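Local coordinates for protein gdp-l-fucose synthetase (Naegleria fowleri, PDB 6AQZ) that probably catalyses the NADPH-dependent epimerisation and reduction that yield GDP-L-fucose, and binds NADP in a Rossmann-type domain, at residues A[116-130]-A[179-191]. Residues are numbered along the deposited sequence; the frame is centred on the assembly and turned at random.
With NAP (NADP nicotinamide-adenine-dinucleotide phosphate), chain G.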
loop_
_atom_site.group_PDB
_atom_site.type_symbol
_atom_site.label_atom_id
_atom_site.label_comp_id
_atom_site.label_asym_id
_atom_site.label_seq_id
_atom_site.Cartn_x
_atom_site.Cartn_y
_atom_site.Cartn_z
ATOM N N CYS A 116 12.544 -14.471 -1.935
ATOM C CA CYS A 116 12.027 -15.561 -2.748
ATOM C C CYS A 116 12.492 -15.426 -4.182
ATOM O O CYS A 116 12.870 -16.414 -4.821
ATOM C CB CYS A 116 10.505 -15.605 -2.682
ATOM S SG CYS A 116 9.924 -16.225 -1.145
ATOM N N TYR A 117 12.472 -14.204 -4.698
ATOM C CA TYR A 117 12.883 -13.977 -6.072
ATOM C C TYR A 117 14.391 -14.131 -6.228
ATOM O O TYR A 117 14.864 -14.863 -7.108
ATOM C CB TYR A 117 12.435 -12.590 -6.519
ATOM C CG TYR A 117 12.604 -12.435 -7.986
ATOM C CD1 TYR A 117 11.697 -13.008 -8.859
ATOM C CD2 TYR A 117 13.713 -11.777 -8.511
ATOM C CE1 TYR A 117 11.866 -12.897 -10.241
ATOM C CE2 TYR A 117 13.888 -11.652 -9.884
ATOM C CZ TYR A 117 12.962 -12.223 -10.742
ATOM O OH TYR A 117 13.130 -12.115 -12.098
ATOM N N ASP A 118 15.167 -13.469 -5.363
ATOM C CA ASP A 118 16.619 -13.473 -5.530
ATOM C C ASP A 118 17.205 -14.874 -5.416
ATOM O O ASP A 118 18.208 -15.178 -6.066
ATOM C CB ASP A 118 17.288 -12.545 -4.514
ATOM C CG ASP A 118 17.018 -11.072 -4.786
ATOM O OD1 ASP A 118 16.433 -10.733 -5.838
ATOM O OD2 ASP A 118 17.415 -10.245 -3.942
ATOM N N PHE A 119 16.630 -15.721 -4.575
ATOM C CA PHE A 119 17.133 -17.073 -4.386
ATOM C C PHE A 119 16.431 -18.093 -5.261
ATOM O O PHE A 119 16.647 -19.297 -5.085
ATOM C CB PHE A 119 17.002 -17.473 -2.918
ATOM C CG PHE A 119 18.034 -16.841 -2.026
ATOM C CD1 PHE A 119 17.860 -15.565 -1.538
ATOM C CD2 PHE A 119 19.180 -17.537 -1.672
ATOM C CE1 PHE A 119 18.802 -14.995 -0.716
ATOM C CE2 PHE A 119 20.127 -16.966 -0.853
ATOM C CZ PHE A 119 19.934 -15.695 -0.373
ATOM N N GLY A 120 15.633 -17.642 -6.221
ATOM C CA GLY A 120 15.034 -18.517 -7.213
ATOM C C GLY A 120 14.042 -19.549 -6.716
ATOM O O GLY A 120 14.010 -20.670 -7.237
ATOM N N VAL A 121 13.228 -19.203 -5.721
ATOM C CA VAL A 121 12.177 -20.112 -5.276
ATOM C C VAL A 121 11.221 -20.354 -6.436
ATOM O O VAL A 121 10.844 -19.417 -7.150
ATOM C CB VAL A 121 11.458 -19.520 -4.059
ATOM C CG1 VAL A 121 10.286 -20.389 -3.654
ATOM C CG2 VAL A 121 12.448 -19.338 -2.897
ATOM N N LYS A 122 10.863 -21.620 -6.663
ATOM C CA LYS A 122 10.013 -21.944 -7.806
ATOM C C LYS A 122 8.608 -21.394 -7.607
ATOM O O LYS A 122 8.071 -20.712 -8.488
ATOM C CB LYS A 122 9.967 -23.460 -8.049
ATOM C CG LYS A 122 11.292 -24.125 -8.422
ATOM C CD LYS A 122 11.095 -25.637 -8.609
ATOM C CE LYS A 122 12.265 -26.329 -9.305
ATOM N NZ LYS A 122 13.519 -26.314 -8.502
ATOM N N LYS A 123 8.029 -21.615 -6.426
ATOM C CA LYS A 123 6.678 -21.152 -6.134
ATOM C C LYS A 123 6.609 -20.671 -4.686
ATOM O O LYS A 123 7.162 -21.304 -3.786
ATOM C CB LYS A 123 5.637 -22.245 -6.373
ATOM C CG LYS A 123 4.212 -21.728 -6.376
ATOM C CD LYS A 123 3.182 -22.847 -6.288
ATOM C CE LYS A 123 2.921 -23.481 -7.626
ATOM N NZ LYS A 123 1.720 -24.383 -7.592
ATOM N N THR A 124 5.972 -19.520 -4.482
ATOM C CA THR A 124 5.804 -18.908 -3.170
ATOM C C THR A 124 4.318 -18.675 -2.949
ATOM O O THR A 124 3.639 -18.137 -3.825
ATOM C CB THR A 124 6.605 -17.594 -3.073
ATOM O OG1 THR A 124 7.998 -17.905 -3.104
ATOM C CG2 THR A 124 6.278 -16.790 -1.795
ATOM N N ILE A 125 3.802 -19.132 -1.813
ATOM C CA ILE A 125 2.400 -18.937 -1.485
ATOM C C ILE A 125 2.344 -18.112 -0.222
ATOM O O ILE A 125 2.840 -18.544 0.826
ATOM C CB ILE A 125 1.652 -20.257 -1.294
ATOM C CG1 ILE A 125 1.781 -21.092 -2.541
ATOM C CG2 ILE A 125 0.177 -19.980 -1.085
ATOM C CD1 ILE A 125 0.972 -22.325 -2.465
ATOM N N SER A 126 1.743 -16.938 -0.316
ATOM C CA SER A 126 1.595 -16.041 0.809
ATOM C C SER A 126 0.144 -16.081 1.256
ATOM O O SER A 126 -0.717 -16.655 0.588
ATOM C CB SER A 126 2.026 -14.628 0.417
ATOM O OG SER A 126 3.405 -14.617 0.100
ATOM N N CYS A 127 -0.137 -15.420 2.362
ATOM C CA CYS A 127 -1.427 -15.564 3.009
ATOM C C CYS A 127 -2.068 -14.195 3.206
ATOM O O CYS A 127 -1.453 -13.306 3.797
ATOM C CB CYS A 127 -1.241 -16.311 4.336
ATOM S SG CYS A 127 -2.727 -16.921 4.993
ATOM N N LEU A 128 -3.286 -14.018 2.694
ATOM C CA LEU A 128 -4.108 -12.839 2.931
ATOM C C LEU A 128 -5.174 -13.182 3.974
ATOM O O LEU A 128 -5.018 -14.124 4.752
ATOM C CB LEU A 128 -4.754 -12.330 1.635
ATOM C CG LEU A 128 -3.868 -12.214 0.398
ATOM C CD1 LEU A 128 -4.620 -11.581 -0.782
ATOM C CD2 LEU A 128 -2.587 -11.505 0.678
ATOM N N SER A 129 -6.270 -12.431 3.988
ATOM C CA SER A 129 -7.325 -12.637 4.970
ATOM C C SER A 129 -8.608 -12.000 4.450
ATOM O O SER A 129 -8.561 -11.009 3.706
ATOM C CB SER A 129 -6.926 -12.042 6.327
ATOM O OG SER A 129 -7.784 -10.992 6.705
ATOM N N THR A 130 -9.758 -12.596 4.808
ATOM C CA THR A 130 -11.014 -12.047 4.306
ATOM C C THR A 130 -11.387 -10.713 4.947
ATOM O O THR A 130 -12.347 -10.085 4.494
ATOM C CB THR A 130 -12.193 -13.014 4.475
ATOM O OG1 THR A 130 -12.485 -13.203 5.861
ATOM C CG2 THR A 130 -11.909 -14.342 3.820
ATOM N N GLU A 179 12.519 -11.582 -16.990
ATOM C CA GLU A 179 13.879 -12.071 -16.846
ATOM C C GLU A 179 14.015 -13.539 -17.213
ATOM O O GLU A 179 15.128 -14.069 -17.182
ATOM C CB GLU A 179 14.338 -11.865 -15.410
ATOM C CG GLU A 179 15.487 -10.925 -15.257
ATOM C CD GLU A 179 15.478 -10.312 -13.895
ATOM O OE1 GLU A 179 14.904 -9.221 -13.772
ATOM O OE2 GLU A 179 15.991 -10.933 -12.936
ATOM N N GLY A 180 12.927 -14.184 -17.624
ATOM C CA GLY A 180 12.982 -15.594 -17.929
ATOM C C GLY A 180 13.210 -16.488 -16.739
ATOM O O GLY A 180 13.593 -17.648 -16.916
ATOM N N LYS A 181 13.012 -15.982 -15.523
ATOM C CA LYS A 181 13.090 -16.830 -14.343
ATOM C C LYS A 181 11.787 -17.593 -14.171
ATOM O O LYS A 181 10.717 -17.137 -14.588
ATOM C CB LYS A 181 13.376 -16.015 -13.081
ATOM C CG LYS A 181 14.838 -15.653 -12.896
ATOM C CD LYS A 181 15.103 -14.943 -11.563
ATOM C CE LYS A 181 15.863 -15.834 -10.579
ATOM N NZ LYS A 181 16.736 -15.049 -9.636
ATOM N N SER A 182 11.888 -18.775 -13.557
ATOM C CA SER A 182 10.727 -19.631 -13.293
ATOM C C SER A 182 10.346 -19.456 -11.825
ATOM O O SER A 182 10.703 -20.253 -10.951
ATOM C CB SER A 182 11.030 -21.086 -13.637
ATOM O OG SER A 182 11.136 -21.253 -15.042
ATOM N N CYS A 183 9.653 -18.351 -11.555
ATOM C CA CYS A 183 9.209 -18.003 -10.211
ATOM C C CYS A 183 7.736 -17.657 -10.270
ATOM O O CYS A 183 7.344 -16.745 -11.004
ATOM C CB CYS A 183 9.988 -16.818 -9.649
ATOM S SG CYS A 183 11.677 -17.194 -9.288
ATOM N N LEU A 184 6.928 -18.368 -9.494
ATOM C CA LEU A 184 5.509 -18.076 -9.393
ATOM C C LEU A 184 5.206 -17.602 -7.976
ATOM O O LEU A 184 5.669 -18.197 -6.991
ATOM C CB LEU A 184 4.660 -19.295 -9.763
ATOM C CG LEU A 184 3.142 -19.048 -9.713
ATOM C CD1 LEU A 184 2.732 -17.836 -10.569
ATOM C CD2 LEU A 184 2.354 -20.292 -10.111
ATOM N N PHE A 185 4.442 -16.524 -7.889
ATOM C CA PHE A 185 3.964 -15.948 -6.638
ATOM C C PHE A 185 2.450 -15.981 -6.670
ATOM O O PHE A 185 1.838 -15.481 -7.619
ATOM C CB PHE A 185 4.465 -14.501 -6.457
ATOM C CG PHE A 185 5.942 -14.398 -6.206
ATOM C CD1 PHE A 185 6.840 -14.471 -7.248
ATOM C CD2 PHE A 185 6.429 -14.208 -4.923
ATOM C CE1 PHE A 185 8.186 -14.394 -7.017
ATOM C CE2 PHE A 185 7.788 -14.118 -4.680
ATOM C CZ PHE A 185 8.667 -14.206 -5.711
ATOM N N THR A 186 1.840 -16.577 -5.658
ATOM C CA THR A 186 0.391 -16.510 -5.535
ATOM C C THR A 186 0.047 -16.455 -4.043
ATOM O O THR A 186 0.923 -16.281 -3.191
ATOM C CB THR A 186 -0.273 -17.667 -6.279
ATOM O OG1 THR A 186 -1.690 -17.493 -6.235
ATOM C CG2 THR A 186 0.108 -19.009 -5.665
ATOM N N SER A 187 -1.241 -16.554 -3.719
ATOM C CA SER A 187 -1.648 -16.371 -2.341
ATOM C C SER A 187 -2.980 -17.055 -2.113
ATOM O O SER A 187 -3.724 -17.324 -3.051
ATOM C CB SER A 187 -1.772 -14.895 -1.995
ATOM O OG SER A 187 -2.859 -14.385 -2.723
ATOM N N VAL A 188 -3.280 -17.290 -0.844
ATOM C CA VAL A 188 -4.550 -17.851 -0.415
ATOM C C VAL A 188 -5.201 -16.872 0.535
ATOM O O VAL A 188 -4.526 -16.076 1.196
ATOM C CB VAL A 188 -4.401 -19.226 0.290
ATOM C CG1 VAL A 188 -3.760 -20.219 -0.613
ATOM C CG2 VAL A 188 -3.624 -19.071 1.615
ATOM N N ILE A 189 -6.520 -16.943 0.618
ATOM C CA ILE A 189 -7.254 -16.063 1.521
ATOM C C ILE A 189 -8.067 -16.947 2.454
ATOM O O ILE A 189 -9.209 -17.309 2.127
ATOM C CB ILE A 189 -8.175 -15.098 0.769
ATOM C CG1 ILE A 189 -7.482 -14.490 -0.451
ATOM C CG2 ILE A 189 -8.654 -14.016 1.706
ATOM C CD1 ILE A 189 -8.344 -13.481 -1.107
ATOM N N PRO A 190 -7.523 -17.351 3.592
ATOM C CA PRO A 190 -8.301 -18.173 4.515
ATOM C C PRO A 190 -9.303 -17.309 5.261
ATOM O O PRO A 190 -9.125 -16.104 5.438
ATOM C CB PRO A 190 -7.244 -18.779 5.446
ATOM C CG PRO A 190 -6.100 -17.829 5.390
ATOM C CD PRO A 190 -6.129 -17.168 4.036
ATOM N N THR A 191 -10.398 -17.938 5.626
ATOM C CA THR A 191 -11.423 -17.346 6.467
ATOM C C THR A 191 -11.018 -17.538 7.937
ATOM O O THR A 191 -9.831 -17.682 8.248
ATOM C CB THR A 191 -12.772 -17.996 6.149
ATOM O OG1 THR A 191 -13.834 -17.157 6.602
ATOM C CG2 THR A 191 -12.881 -19.429 6.787
HETATM P PA NAP G . -0.205 -16.867 14.486
HETATM O O1A NAP G . -0.301 -15.599 15.279
HETATM O O2A NAP G . -0.834 -18.147 14.968
HETATM O O5B NAP G . 1.368 -17.225 14.128
HETATM C C5B NAP G . 1.851 -16.195 13.338
HETATM C C4B NAP G . 3.303 -16.586 12.949
HETATM O O4B NAP G . 4.053 -15.430 12.499
HETATM C C3B NAP G . 4.074 -17.261 14.155
HETATM O O3B NAP G . 4.904 -18.285 13.676
HETATM C C2B NAP G . 5.016 -16.128 14.588
HETATM O O2B NAP G . 6.199 -16.546 15.045
HETATM C C1B NAP G . 5.315 -15.531 13.147
HETATM N N9A NAP G . 5.924 -14.209 13.223
HETATM C C8A NAP G . 5.327 -13.032 13.627
HETATM N N7A NAP G . 6.162 -11.968 13.579
HETATM C C5A NAP G . 7.361 -12.499 13.133
HETATM C C6A NAP G . 8.594 -11.904 12.888
HETATM N N6A NAP G . 8.765 -10.533 13.084
HETATM N N1A NAP G . 9.642 -12.627 12.422
HETATM C C2A NAP G . 9.378 -13.956 12.244
HETATM N N3A NAP G . 8.251 -14.671 12.448
HETATM C C4A NAP G . 7.234 -13.896 12.895
HETATM O O3 NAP G . -0.914 -16.346 13.067
HETATM P PN NAP G . -1.717 -17.485 12.298
HETATM O O1N NAP G . -0.917 -18.697 12.006
HETATM O O2N NAP G . -3.180 -17.541 12.675
HETATM O O5D NAP G . -1.895 -16.812 10.692
HETATM C C5D NAP G . -0.747 -16.893 9.945
HETATM C C4D NAP G . -1.155 -16.352 8.594
HETATM O O4D NAP G . -2.530 -16.714 8.376
HETATM C C3D NAP G . -1.118 -14.751 8.672
HETATM O O3D NAP G . -0.587 -14.246 7.495
HETATM C C2D NAP G . -2.607 -14.378 8.846
HETATM O O2D NAP G . -2.972 -13.208 8.223
HETATM C C1D NAP G . -3.286 -15.547 8.074
HETATM N N1N NAP G . -4.714 -15.675 8.484
HETATM C C2N NAP G . -5.092 -16.198 9.723
HETATM C C3N NAP G . -6.424 -16.265 10.075
HETATM C C7N NAP G . -6.810 -16.816 11.414
HETATM O O7N NAP G . -7.982 -16.819 11.827
HETATM N N7N NAP G . -5.816 -17.343 12.246
HETATM C C4N NAP G . -7.507 -15.792 9.183
HETATM C C5N NAP G . -7.008 -15.236 7.888
HETATM C C6N NAP G . -5.708 -15.201 7.590
HETATM P P2B NAP G . 6.321 -16.869 16.867
HETATM O O1X NAP G . 5.425 -18.066 16.963
HETATM O O2X NAP G . 7.826 -17.120 16.981
HETATM O O3X NAP G . 5.794 -15.568 17.397
HETATM O O HOH W 1 3.246 -14.734 -2.618
#
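The bent Lys181 chain puts NZ over the face of the Tyr117 ring, 4.8 Å from its centroid in a cation-pi contact, and NZ also donates to Tyr117 O. Gly120 N reaches the same oxygen from the opposite face of its plane, and with Val121 N to Cys116 O completes the Schellman motif that ends the helix. Tyr117 OH makes a weak hydrogen bond of 3.2 Å to Glu179 OE2, which lies at the ring edge with the carboxylate turned 86° to the ring. With CG beside its backbone N (chi1 -69°), Phe185 lies alongside Thr124 and brings CE2 to 3.7 Å from Cys116 CB in the last turn of helix 98-118. The strands pair in parallel through six backbone hydrogen bonds, from Leu184 N to Lys122 O (2.8 Å) through Leu128 N to Val188 O. A water bridges Ser126 OG and Thr186 O. On the face opposite Thr124, Phe185 and Ser126, Ile125 CG2 meets Val188 CG1 at 4.0 Å. Cys127 SG packs 3.5 Å from Pro190 CG, and both border the NADP nicotinamide riboside, as expected of a Rossmann-type sheet. Strand 123-127 lies between strands 80-83 and 184-194, with helix 156-179 covering Tyr117 and Ser126 and helix 240-253 covering Ile125 and Val188.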